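Local coordinates for transcriptional regulator, SorC family (Enterococcus faecalis, PDB 2O0M), which probably regulates transcription as a DNA-binding protein of the SorC family, whose effector-binding domain is thought to recognise a sugar or sugar phosphate, at residues 109-115 with 328-334; 124-129 with 156-161; 179-183 with 249-253; 241-247 with 268-273. Numbering follows the deposited sequence.

Contact 1: residues 109-115 with 328-334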
loop_
_atom_site.group_PDB
_atom_site.type_symbol
_atom_site.label_atom_id
_atom_site.label_comp_id
_atom_site.label_asym_id
_atom_site.label_seq_id
_atom_site.Cartn_x
_atom_site.Cartn_y
_atom_site.Cartn_z
ATOM N N ARG A 109 -7.023 14.400 3.113
ATOM C CA ARG A 109 -5.793 15.129 3.116
ATOM C C ARG A 109 -4.917 14.632 2.001
ATOM O O ARG A 109 -4.850 13.448 1.737
ATOM C CB ARG A 109 -5.104 14.923 4.463
ATOM C CG ARG A 109 -3.886 15.765 4.705
ATOM C CD ARG A 109 -4.229 17.228 4.824
ATOM N NE ARG A 109 -3.241 18.006 4.087
ATOM C CZ ARG A 109 -2.023 18.293 4.538
ATOM N NH1 ARG A 109 -1.625 17.890 5.742
ATOM N NH2 ARG A 109 -1.199 18.997 3.778
ATOM N N CYS A 110 -4.247 15.562 1.343
ATOM C CA CYS A 110 -3.225 15.219 0.380
ATOM C C CYS A 110 -1.986 16.015 0.763
ATOM O O CYS A 110 -2.075 17.218 1.023
ATOM C CB CYS A 110 -3.668 15.538 -1.048
ATOM S SG CYS A 110 -2.400 15.152 -2.273
ATOM N N ILE A 111 -0.853 15.327 0.850
ATOM C CA ILE A 111 0.443 15.965 1.064
ATOM C C ILE A 111 1.210 15.867 -0.245
ATOM O O ILE A 111 1.415 14.778 -0.760
ATOM C CB ILE A 111 1.238 15.290 2.194
ATOM C CG1 ILE A 111 0.467 15.423 3.506
ATOM C CG2 ILE A 111 2.622 15.935 2.332
ATOM C CD1 ILE A 111 0.901 14.469 4.594
ATOM N N VAL A 112 1.617 17.015 -0.782
ATOM C CA VAL A 112 2.343 17.069 -2.046
ATOM C C VAL A 112 3.798 17.462 -1.768
ATOM O O VAL A 112 4.089 18.593 -1.361
ATOM C CB VAL A 112 1.717 18.079 -3.036
ATOM C CG1 VAL A 112 2.544 18.162 -4.305
ATOM C CG2 VAL A 112 0.280 17.701 -3.369
ATOM N N VAL A 113 4.701 16.509 -1.968
ATOM C CA VAL A 113 6.124 16.713 -1.736
ATOM C C VAL A 113 6.758 17.369 -2.959
ATOM O O VAL A 113 6.408 17.050 -4.099
ATOM C CB VAL A 113 6.815 15.363 -1.424
ATOM C CG1 VAL A 113 8.333 15.516 -1.323
ATOM C CG2 VAL A 113 6.240 14.777 -0.134
ATOM N N ALA A 114 7.706 18.273 -2.708
ATOM C CA ALA A 114 8.376 18.976 -3.784
ATOM C C ALA A 114 9.093 17.977 -4.670
ATOM O O ALA A 114 9.755 17.069 -4.177
ATOM C CB ALA A 114 9.373 20.003 -3.232
ATOM N N GLY A 115 8.954 18.159 -5.979
ATOM C CA GLY A 115 9.754 17.429 -6.941
ATOM C C GLY A 115 9.022 16.325 -7.674
ATOM O O GLY A 115 7.791 16.266 -7.688
ATOM N N TRP A 328 -5.473 9.460 3.364
ATOM C CA TRP A 328 -4.463 10.500 3.187
ATOM C C TRP A 328 -3.630 10.065 1.986
ATOM O O TRP A 328 -3.138 8.934 1.952
ATOM C CB TRP A 328 -3.542 10.597 4.406
ATOM C CG TRP A 328 -4.129 11.234 5.621
ATOM C CD1 TRP A 328 -5.302 10.910 6.232
ATOM C CD2 TRP A 328 -3.532 12.264 6.417
ATOM N NE1 TRP A 328 -5.493 11.706 7.344
ATOM C CE2 TRP A 328 -4.419 12.543 7.475
ATOM C CE3 TRP A 328 -2.345 12.994 6.324
ATOM C CZ2 TRP A 328 -4.151 13.507 8.437
ATOM C CZ3 TRP A 328 -2.082 13.959 7.291
ATOM C CH2 TRP A 328 -2.982 14.202 8.325
ATOM N N LEU A 329 -3.464 10.951 1.008
ATOM C CA LEU A 329 -2.628 10.652 -0.155
ATOM C C LEU A 329 -1.321 11.423 -0.033
ATOM O O LEU A 329 -1.328 12.655 -0.011
ATOM C CB LEU A 329 -3.332 11.021 -1.460
ATOM C CG LEU A 329 -2.493 10.898 -2.741
ATOM C CD1 LEU A 329 -2.045 9.463 -2.984
ATOM C CD2 LEU A 329 -3.258 11.421 -3.941
ATOM N N ILE A 330 -0.215 10.692 0.063
ATOM C CA ILE A 330 1.126 11.284 0.007
ATOM C C ILE A 330 1.617 11.119 -1.422
ATOM O O ILE A 330 1.700 10.004 -1.936
ATOM C CB ILE A 330 2.117 10.604 0.960
ATOM C CG1 ILE A 330 1.600 10.714 2.398
ATOM C CG2 ILE A 330 3.510 11.226 0.798
ATOM C CD1 ILE A 330 2.381 9.939 3.415
ATOM N N THR A 331 1.933 12.232 -2.065
ATOM C CA THR A 331 2.310 12.213 -3.464
ATOM C C THR A 331 3.336 13.316 -3.726
ATOM O O THR A 331 3.843 13.949 -2.792
ATOM C CB THR A 331 1.044 12.362 -4.349
ATOM O OG1 THR A 331 1.351 12.071 -5.721
ATOM C CG2 THR A 331 0.394 13.741 -4.209
ATOM N N ASP A 332 3.644 13.538 -4.987
ATOM C CA ASP A 332 4.595 14.599 -5.323
ATOM C C ASP A 332 4.035 15.572 -6.343
ATOM O O ASP A 332 2.942 15.381 -6.871
ATOM C CB ASP A 332 5.960 14.034 -5.728
ATOM C CG ASP A 332 5.902 13.086 -6.909
ATOM O OD1 ASP A 332 4.923 13.114 -7.676
ATOM O OD2 ASP A 332 6.872 12.312 -7.076
ATOM N N GLU A 333 4.786 16.645 -6.571
ATOM C CA GLU A 333 4.376 17.688 -7.492
ATOM C C GLU A 333 4.185 17.137 -8.892
ATOM O O GLU A 333 3.279 17.549 -9.605
ATOM C CB GLU A 333 5.418 18.813 -7.547
ATOM C CG GLU A 333 5.430 19.736 -6.341
ATOM C CD GLU A 333 6.349 20.947 -6.545
ATOM O OE1 GLU A 333 7.573 20.752 -6.708
ATOM O OE2 GLU A 333 5.848 22.097 -6.543
ATOM N N ALA A 334 5.047 16.216 -9.299
ATOM C CA ALA A 334 4.975 15.703 -10.660
ATOM C C ALA A 334 3.649 14.981 -10.898
ATOM O O ALA A 334 2.998 15.178 -11.924
ATOM C CB ALA A 334 6.143 14.818 -10.954
#
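Strand 328-332 runs parallel to strand 109-113, their axes approaching to 4.4 Å at 23°. At W328 the indole offers an apolar face to the aliphatic part of R109, whose CG lies 3.7 Å from the six-membered ring's centroid in a CH-pi contact; the guanidinium reaches E98. I111 CD1 meets the ring's edge, 4.0 Å from W328 CE3. L329 N donates to R109 O (2.9 Å) and L329 O accepts from I111 N (2.8 Å). I330, beta-branched and suited to a strand, packs on I111 (I111 CD1 to I330 CG1 4.4 Å) and on F127. T331 repeats the bonding, N to I111 O (2.9 Å) and O from V113 N (2.8 Å). D332 is the N-cap of helix 333-339: OD1 accepts from A335 N, and OD2 pairs with S117. E333 N bonds to V113 O (3.0 Å), E333 OE1 accepts from G115 N (3.0 Å), and A334 N bonds to G115 O (3.2 Å). At the positive phi of G115 a CB would jam against A114 O. Strand 302-306 flanks 328-332 on its other edge; helix 96-105 covers the face of C110 and L329, and helix 122-138 that of I111 and I330.

Contact 2: residues 124-129 with 156-161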
loop_
_atom_site.group_PDB
_atom_site.type_symbol
_atom_site.label_atom_id
_atom_site.label_comp_id
_atom_site.label_asym_id
_atom_site.label_seq_id
_atom_site.Cartn_x
_atom_site.Cartn_y
_atom_site.Cartn_z
ATOM N N LEU A 124 11.486 9.907 -2.629
ATOM C CA LEU A 124 11.043 8.686 -1.931
ATOM C C LEU A 124 11.497 8.678 -0.472
ATOM O O LEU A 124 10.761 8.251 0.415
ATOM C CB LEU A 124 11.548 7.440 -2.650
ATOM C CG LEU A 124 10.948 7.172 -4.036
ATOM C CD1 LEU A 124 11.392 5.805 -4.547
ATOM C CD2 LEU A 124 9.431 7.242 -4.036
ATOM N N SER A 125 12.710 9.162 -0.233
ATOM C CA SER A 125 13.208 9.359 1.130
ATOM C C SER A 125 12.322 10.358 1.871
ATOM O O SER A 125 11.947 10.141 3.028
ATOM C CB SER A 125 14.678 9.832 1.112
ATOM O OG SER A 125 15.072 10.363 2.369
ATOM N N ASP A 126 11.986 11.452 1.196
ATOM C CA ASP A 126 11.041 12.434 1.720
ATOM C C ASP A 126 9.680 11.820 2.029
ATOM O O ASP A 126 9.052 12.188 3.020
ATOM C CB ASP A 126 10.866 13.604 0.750
ATOM C CG ASP A 126 12.116 14.459 0.621
ATOM O OD1 ASP A 126 12.967 14.450 1.533
ATOM O OD2 ASP A 126 12.237 15.143 -0.406
ATOM N N PHE A 127 9.224 10.885 1.199
ATOM C CA PHE A 127 7.964 10.168 1.517
ATOM C C PHE A 127 8.070 9.454 2.869
ATOM O O PHE A 127 7.086 9.370 3.605
ATOM C CB PHE A 127 7.576 9.137 0.449
ATOM C CG PHE A 127 7.059 9.705 -0.859
ATOM C CD1 PHE A 127 6.648 11.028 -1.006
ATOM C CD2 PHE A 127 6.959 8.865 -1.959
ATOM C CE1 PHE A 127 6.172 11.492 -2.223
ATOM C CE2 PHE A 127 6.487 9.324 -3.170
ATOM C CZ PHE A 127 6.083 10.643 -3.300
ATOM N N GLY A 128 9.250 8.918 3.181
ATOM C CA GLY A 128 9.512 8.297 4.484
ATOM C C GLY A 128 9.340 9.273 5.630
ATOM O O GLY A 128 8.693 8.979 6.622
ATOM N N ASP A 129 9.942 10.445 5.499
ATOM C CA ASP A 129 9.785 11.511 6.493
ATOM C C ASP A 129 8.317 11.875 6.679
ATOM O O ASP A 129 7.828 11.999 7.809
ATOM C CB ASP A 129 10.557 12.772 6.065
ATOM C CG ASP A 129 12.042 12.694 6.362
ATOM O OD1 ASP A 129 12.498 11.735 7.016
ATOM O OD2 ASP A 129 12.762 13.626 5.942
HETATM N N MSE A 156 11.315 1.757 -0.311
HETATM C CA MSE A 156 12.095 2.982 -0.080
HETATM C C MSE A 156 11.542 3.832 1.050
HETATM O O MSE A 156 12.310 4.393 1.862
HETATM C CB MSE A 156 12.184 3.805 -1.354
HETATM C CG MSE A 156 12.984 3.134 -2.440
HETATM SE SE MSE A 156 14.811 2.661 -1.936
HETATM C CE MSE A 156 15.237 4.141 -0.779
ATOM N N VAL A 157 10.214 3.943 1.117
ATOM C CA VAL A 157 9.571 4.601 2.237
ATOM C C VAL A 157 9.994 3.962 3.555
ATOM O O VAL A 157 10.390 4.652 4.497
ATOM C CB VAL A 157 8.026 4.551 2.110
ATOM C CG1 VAL A 157 7.368 4.942 3.433
ATOM C CG2 VAL A 157 7.555 5.460 0.973
ATOM N N ALA A 158 9.902 2.633 3.627
ATOM C CA ALA A 158 10.221 1.912 4.852
ATOM C C ALA A 158 11.662 2.186 5.304
ATOM O O ALA A 158 11.913 2.429 6.485
ATOM C CB ALA A 158 9.988 0.421 4.675
ATOM N N GLU A 159 12.596 2.176 4.362
ATOM C CA GLU A 159 14.021 2.389 4.678
ATOM C C GLU A 159 14.272 3.772 5.275
ATOM O O GLU A 159 15.279 3.988 5.962
ATOM C CB GLU A 159 14.871 2.219 3.417
ATOM C CG GLU A 159 14.907 0.806 2.871
ATOM C CD GLU A 159 15.706 -0.166 3.735
ATOM O OE1 GLU A 159 16.456 0.294 4.641
ATOM O OE2 GLU A 159 15.592 -1.392 3.486
ATOM N N ASN A 160 13.357 4.704 5.021
ATOM C CA ASN A 160 13.536 6.108 5.394
ATOM C C ASN A 160 12.581 6.597 6.484
ATOM O O ASN A 160 12.322 7.801 6.611
ATOM C CB ASN A 160 13.426 6.965 4.133
ATOM C CG ASN A 160 14.652 6.840 3.243
ATOM O OD1 ASN A 160 15.693 7.420 3.539
ATOM N ND2 ASN A 160 14.530 6.104 2.142
HETATM N N MSE A 161 12.097 5.674 7.308
HETATM C CA MSE A 161 11.206 6.023 8.414
HETATM C C MSE A 161 11.988 6.419 9.661
HETATM O O MSE A 161 13.134 5.998 9.840
HETATM C CB MSE A 161 10.320 4.845 8.766
HETATM C CG MSE A 161 9.530 4.367 7.622
HETATM SE SE MSE A 161 8.092 5.564 7.350
HETATM C CE MSE A 161 6.908 5.141 8.920
HETATM O O HOH W 1 12.016 9.770 8.571
#
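The CA-to-CB bond of L124 points toward segment 156-161, and L124 CD1 lies 3.8 Å from CG of the selenomethionine M156, an apolar contact near the surface. One residue on, the small S125 brings its hydroxyl OG to 3.2 Å from N160 OD1, close enough for a weak hydrogen bond at most. The amide of N160 is held in place from within its own segment, since ND2 donates to M156 O at 2.8 Å and so folds the side chain back onto the last turn. F127 contributes its CB, 3.7 Å from V157 CG2, while its ring leads away toward I306 and V113 in the sheet. This is the layered arrangement of a Rossmann-like alpha/beta domain, in which neighbouring helices pack side by side on one face of the sheet, here a mixed one whose central strands are parallel; helices 122-138 and 152-159 do so, with strand 142-148 between them in sequence. The nearest CA pair of the two segments is G128 and V157, 4.3 Å apart. A CB on G128 would collide with N160 O, so the missing side chain is what permits such proximity, and G128 CA instead makes a CA-H...O contact of 3.6 Å with N160 O. D129 turns away at its CB, yet a water bridges its OD1 (2.6 Å) to N160 O (2.8 Å).

Contact 3: residues 179-183 with 249-253. With PO4 (phosphate ion), chain B.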
loop_
_atom_site.group_PDB
_atom_site.type_symbol
_atom_site.label_atom_id
_atom_site.label_comp_id
_atom_site.label_asym_id
_atom_site.label_seq_id
_atom_site.Cartn_x
_atom_site.Cartn_y
_atom_site.Cartn_z
ATOM N N GLY A 179 0.692 -13.913 -0.799
ATOM C CA GLY A 179 0.486 -14.494 -2.131
ATOM C C GLY A 179 0.419 -13.473 -3.241
ATOM O O GLY A 179 -0.330 -13.618 -4.202
ATOM N N ILE A 180 1.219 -12.422 -3.108
ATOM C CA ILE A 180 1.172 -11.319 -4.062
ATOM C C ILE A 180 2.109 -11.511 -5.256
ATOM O O ILE A 180 1.863 -10.958 -6.327
ATOM C CB ILE A 180 1.461 -9.980 -3.348
ATOM C CG1 ILE A 180 0.342 -9.661 -2.345
ATOM C CG2 ILE A 180 1.643 -8.833 -4.349
ATOM C CD1 ILE A 180 -0.983 -9.301 -2.966
ATOM N N GLY A 181 3.186 -12.271 -5.075
ATOM C CA GLY A 181 4.091 -12.596 -6.175
ATOM C C GLY A 181 5.305 -11.682 -6.338
ATOM O O GLY A 181 6.006 -11.757 -7.350
ATOM N N GLU A 182 5.579 -10.831 -5.354
ATOM C CA GLU A 182 6.770 -9.982 -5.437
ATOM C C GLU A 182 8.045 -10.735 -5.057
ATOM O O GLU A 182 7.995 -11.771 -4.405
ATOM C CB GLU A 182 6.661 -8.759 -4.535
ATOM C CG GLU A 182 5.531 -7.811 -4.879
ATOM C CD GLU A 182 5.741 -6.973 -6.136
ATOM O OE1 GLU A 182 6.748 -7.112 -6.856
ATOM O OE2 GLU A 182 4.859 -6.146 -6.393
ATOM N N ALA A 183 9.176 -10.170 -5.461
ATOM C CA ALA A 183 10.491 -10.637 -5.006
ATOM C C ALA A 183 10.761 -10.207 -3.565
ATOM O O ALA A 183 10.163 -9.257 -3.062
ATOM C CB ALA A 183 11.574 -10.119 -5.921
HETATM N N MSE A 249 2.749 -4.110 -12.844
HETATM C CA MSE A 249 2.598 -4.981 -11.671
HETATM C C MSE A 249 2.419 -6.426 -12.078
HETATM O O MSE A 249 3.044 -7.311 -11.515
HETATM C CB MSE A 249 1.385 -4.594 -10.796
HETATM C CG MSE A 249 1.485 -3.309 -10.034
HETATM SE SE MSE A 249 2.967 -3.200 -8.770
HETATM C CE MSE A 249 3.252 -4.849 -8.468
ATOM N N ALA A 250 1.562 -6.666 -13.065
ATOM C CA ALA A 250 1.289 -8.022 -13.515
ATOM C C ALA A 250 2.546 -8.722 -14.034
ATOM O O ALA A 250 2.776 -9.897 -13.750
ATOM C CB ALA A 250 0.191 -8.017 -14.583
ATOM N N ALA A 251 3.365 -7.995 -14.786
ATOM C CA ALA A 251 4.619 -8.542 -15.291
ATOM C C ALA A 251 5.638 -8.764 -14.172
ATOM O O ALA A 251 6.278 -9.821 -14.100
ATOM C CB ALA A 251 5.202 -7.619 -16.340
ATOM N N ARG A 252 5.794 -7.771 -13.302
ATOM C CA ARG A 252 6.793 -7.876 -12.238
ATOM C C ARG A 252 6.503 -9.052 -11.306
ATOM O O ARG A 252 7.427 -9.757 -10.863
ATOM C CB ARG A 252 6.880 -6.591 -11.420
ATOM C CG ARG A 252 8.046 -6.595 -10.476
ATOM C CD ARG A 252 8.249 -5.233 -9.857
ATOM N NE ARG A 252 7.274 -4.967 -8.807
ATOM C CZ ARG A 252 7.002 -3.757 -8.327
ATOM N NH1 ARG A 252 7.614 -2.665 -8.814
ATOM N NH2 ARG A 252 6.120 -3.627 -7.356
ATOM N N ARG A 253 5.220 -9.220 -10.995
ATOM C CA ARG A 253 4.738 -10.293 -10.112
ATOM C C ARG A 253 4.611 -11.650 -10.798
ATOM O O ARG A 253 4.151 -12.619 -10.187
ATOM C CB ARG A 253 3.390 -9.892 -9.512
ATOM C CG ARG A 253 3.493 -8.700 -8.546
ATOM C CD ARG A 253 2.107 -8.231 -8.160
ATOM N NE ARG A 253 2.096 -7.122 -7.201
ATOM C CZ ARG A 253 0.970 -6.583 -6.739
ATOM N NH1 ARG A 253 -0.201 -7.061 -7.153
ATOM N NH2 ARG A 253 1.015 -5.582 -5.866
HETATM P P PO4 B . 5.648 0.290 -7.084
HETATM O O1 PO4 B . 4.837 0.944 -8.141
HETATM O O2 PO4 B . 5.959 1.201 -5.955
HETATM O O3 PO4 B . 4.977 -0.975 -6.649
HETATM O O4 PO4 B . 6.934 -0.177 -7.692
HETATM O O HOH W 2 8.318 -11.131 -8.593
HETATM O O HOH W 3 3.431 -4.791 -4.532
#
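R253 and E182 have the most surface covered by this contact. E182 lies in the loop between strand 169-175 and helix 188-199, and its carboxylate meets two consecutive arginines at the end of helix 246-252. E182 OE1 accepts from R252 NE at 2.9 Å, and E182 OE2 from R252 NH2 at 3.0 Å, a two-pronged salt bridge along the guanidinium edge. E182 OE2 is also 3.0 Å from R253 NE, in a second salt bridge, though the place of R253 NE is less certain, and a water joins E182 OE2 (2.7 Å) to R253 NH2 (2.9 Å). R253 packs one guanidinium face on I180, with I180 CG2 3.4 Å from R253 CZ, and its NH1 pairs with E271. Glycine suits position 181 because a CB would clash with R253 O; a further water links G181 O (2.7 Å) to R252 O (2.8 Å). The far edge of R252 holds a phosphate ion, NH1 to O4 at 2.8 Å and NH2 to O3 at 3.0 Å, which K312 and T153 also bind. The ion probably came from the crystallisation liquor, but an arginine oriented by a buried glutamate is consistent with a pocket for the phosphate group of a sugar phosphate.

Contact 4: residues 241-247 with 268-273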
loop_
_atom_site.group_PDB
_atom_site.type_symbol
_atom_site.label_atom_id
_atom_site.label_comp_id
_atom_site.label_asym_id
_atom_site.label_seq_id
_atom_site.Cartn_x
_atom_site.Cartn_y
_atom_site.Cartn_z
ATOM N N HIS A 241 -0.105 1.811 1.824
ATOM C CA HIS A 241 0.100 1.146 0.553
ATOM C C HIS A 241 0.505 2.130 -0.525
ATOM O O HIS A 241 0.310 3.332 -0.370
ATOM C CB HIS A 241 -1.187 0.424 0.155
ATOM C CG HIS A 241 -2.312 1.343 -0.221
ATOM N ND1 HIS A 241 -3.053 2.051 0.701
ATOM C CD2 HIS A 241 -2.831 1.648 -1.432
ATOM C CE1 HIS A 241 -3.969 2.766 0.070
ATOM N NE2 HIS A 241 -3.872 2.518 -1.224
ATOM N N SER A 242 1.063 1.611 -1.616
ATOM C CA SER A 242 1.201 2.393 -2.836
ATOM C C SER A 242 0.093 1.997 -3.810
ATOM O O SER A 242 -0.832 1.233 -3.481
ATOM C CB SER A 242 2.612 2.267 -3.444
ATOM O OG SER A 242 2.831 3.233 -4.459
ATOM N N ILE A 243 0.168 2.574 -4.997
ATOM C CA ILE A 243 -0.733 2.290 -6.099
ATOM C C ILE A 243 0.154 1.916 -7.260
ATOM O O ILE A 243 1.062 2.671 -7.627
ATOM C CB ILE A 243 -1.597 3.519 -6.440
ATOM C CG1 ILE A 243 -2.454 3.922 -5.229
ATOM C CG2 ILE A 243 -2.492 3.249 -7.645
ATOM C CD1 ILE A 243 -2.958 5.349 -5.306
ATOM N N GLY A 244 -0.102 0.753 -7.842
ATOM C CA GLY A 244 0.727 0.253 -8.931
ATOM C C GLY A 244 0.145 0.564 -10.291
ATOM O O GLY A 244 -1.067 0.741 -10.439
ATOM N N ARG A 245 1.030 0.643 -11.280
ATOM C CA ARG A 245 0.644 0.697 -12.679
ATOM C C ARG A 245 0.348 -0.757 -13.079
ATOM O O ARG A 245 1.215 -1.635 -12.967
ATOM C CB ARG A 245 1.769 1.352 -13.500
ATOM C CG ARG A 245 2.003 2.814 -13.090
ATOM C CD ARG A 245 3.235 3.471 -13.703
ATOM N NE ARG A 245 3.108 3.562 -15.151
ATOM C CZ ARG A 245 3.722 2.766 -16.025
ATOM N NH1 ARG A 245 4.538 1.806 -15.613
ATOM N NH2 ARG A 245 3.516 2.923 -17.321
ATOM N N ALA A 246 -0.889 -1.017 -13.500
ATOM C CA ALA A 246 -1.451 -2.376 -13.542
ATOM C C ALA A 246 -0.630 -3.398 -14.332
ATOM O O ALA A 246 -0.283 -4.448 -13.809
ATOM C CB ALA A 246 -2.867 -2.342 -14.065
ATOM N N LEU A 247 -0.349 -3.112 -15.598
ATOM C CA LEU A 247 0.354 -4.099 -16.424
ATOM C C LEU A 247 1.786 -4.320 -15.956
ATOM O O LEU A 247 2.287 -5.448 -15.978
ATOM C CB LEU A 247 0.283 -3.734 -17.910
ATOM C CG LEU A 247 -1.155 -3.698 -18.451
ATOM C CD1 LEU A 247 -1.140 -3.522 -19.961
ATOM C CD2 LEU A 247 -1.947 -4.968 -18.104
ATOM N N ALA A 268 -6.936 -2.644 -17.747
ATOM C CA ALA A 268 -6.509 -2.391 -16.372
ATOM C C ALA A 268 -5.488 -1.266 -16.339
ATOM O O ALA A 268 -4.546 -1.242 -17.134
ATOM C CB ALA A 268 -5.929 -3.657 -15.754
ATOM N N VAL A 269 -5.683 -0.337 -15.408
ATOM C CA VAL A 269 -4.852 0.861 -15.298
ATOM C C VAL A 269 -4.087 0.888 -13.971
ATOM O O VAL A 269 -2.897 1.200 -13.941
ATOM C CB VAL A 269 -5.719 2.142 -15.441
ATOM C CG1 VAL A 269 -4.928 3.402 -15.156
ATOM C CG2 VAL A 269 -6.306 2.223 -16.851
ATOM N N ALA A 270 -4.789 0.595 -12.878
ATOM C CA ALA A 270 -4.206 0.642 -11.539
ATOM C C ALA A 270 -4.307 -0.700 -10.830
ATOM O O ALA A 270 -5.173 -1.514 -11.126
ATOM C CB ALA A 270 -4.902 1.706 -10.704
ATOM N N GLU A 271 -3.386 -0.917 -9.901
ATOM C CA GLU A 271 -3.437 -2.041 -8.980
ATOM C C GLU A 271 -3.328 -1.521 -7.544
ATOM O O GLU A 271 -2.634 -0.529 -7.257
ATOM C CB GLU A 271 -2.282 -3.016 -9.273
ATOM C CG GLU A 271 -2.272 -4.288 -8.417
ATOM C CD GLU A 271 -1.675 -4.110 -7.045
ATOM O OE1 GLU A 271 -0.994 -3.090 -6.801
ATOM O OE2 GLU A 271 -1.885 -5.000 -6.192
ATOM N N SER A 272 -4.019 -2.200 -6.639
ATOM C CA SER A 272 -3.773 -2.012 -5.214
ATOM C C SER A 272 -4.350 -3.197 -4.442
ATOM O O SER A 272 -5.474 -3.635 -4.720
ATOM C CB SER A 272 -4.380 -0.701 -4.726
ATOM O OG SER A 272 -3.867 -0.355 -3.472
ATOM N N PHE A 273 -3.570 -3.727 -3.504
ATOM C CA PHE A 273 -3.995 -4.859 -2.645
ATOM C C PHE A 273 -4.360 -6.130 -3.424
ATOM O O PHE A 273 -5.070 -7.000 -2.902
ATOM C CB PHE A 273 -5.175 -4.483 -1.750
ATOM C CG PHE A 273 -5.007 -3.210 -0.993
ATOM C CD1 PHE A 273 -4.208 -3.151 0.129
ATOM C CD2 PHE A 273 -5.704 -2.079 -1.371
ATOM C CE1 PHE A 273 -4.080 -1.949 0.839
ATOM C CE2 PHE A 273 -5.569 -0.892 -0.667
ATOM C CZ PHE A 273 -4.765 -0.836 0.421
HETATM O O HOH W 4 -1.204 -0.561 -16.947
#
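Backbone hydrogen bonds join the end of strand 238-245 to strand 270-272 in antiparallel fashion. G244 and E271 form a hydrogen-bonded pair, G244 N to E271 O and E271 N to G244 O both measuring 2.9 Å. Beyond the pair R245 and A270, A246 N donates to V269 O at 3.0 Å. V269 and A270 both face F277 on the other side, a classic beta bulge. R245 is the N-cap of helix 246-252. Weaker polar links are S272 OG to S242 O (3.4 Å) and a water that accepts from L247 N (3.0 Å) and weakly reaches A268 O (3.4 Å).

Apolar contacts are small: A246 CB lies 3.7 Å from A268 CB, and I243 CG2 lies 4.2 Å from A270 CB. Alanine suits these positions because the backbones run close together. The rings of H241 and F273 meet obliquely, centroids 4.4 Å apart and planes at 42°, F273 CZ being over the face of the imidazole.

A CB on G244 would lie only 3.3 Å from E271 OE1, so glycine lets the carboxylate lie beside the strand. S242, its OG hydrogen-bonding to I306 O, has its side chain about 4 Å from a phosphate ion probably from the crystallisation liquor. The neutral backbone pairing thus holds E271 where its carboxylate can pair with R253, and the phosphate nearby is consistent with a pocket without proving one.

How the contacts relate
From the N terminus, strand 109-113 opens contact 1, which closes at strand 328-332 near the C terminus and so spans the other three. Contact 2 closes first, joining helices 122-138 and 152-159; it touches contact 1, F127 lying against I330 and V113. Contacts 3 and 4 come after contact 2 and cross each other, their segments alternating as 179-183, 241-247, 249-253 and 268-273. Contact 3 joins the loop between strand 169-175 and helix 188-199 to the end of helix 246-252; contact 4 joins strand 238-245 to strand 270-272. They meet through the salt bridge from R253 NH1 to E271 OE2 (2.8 Å). Contacts 1 and 4 reach the same sheet.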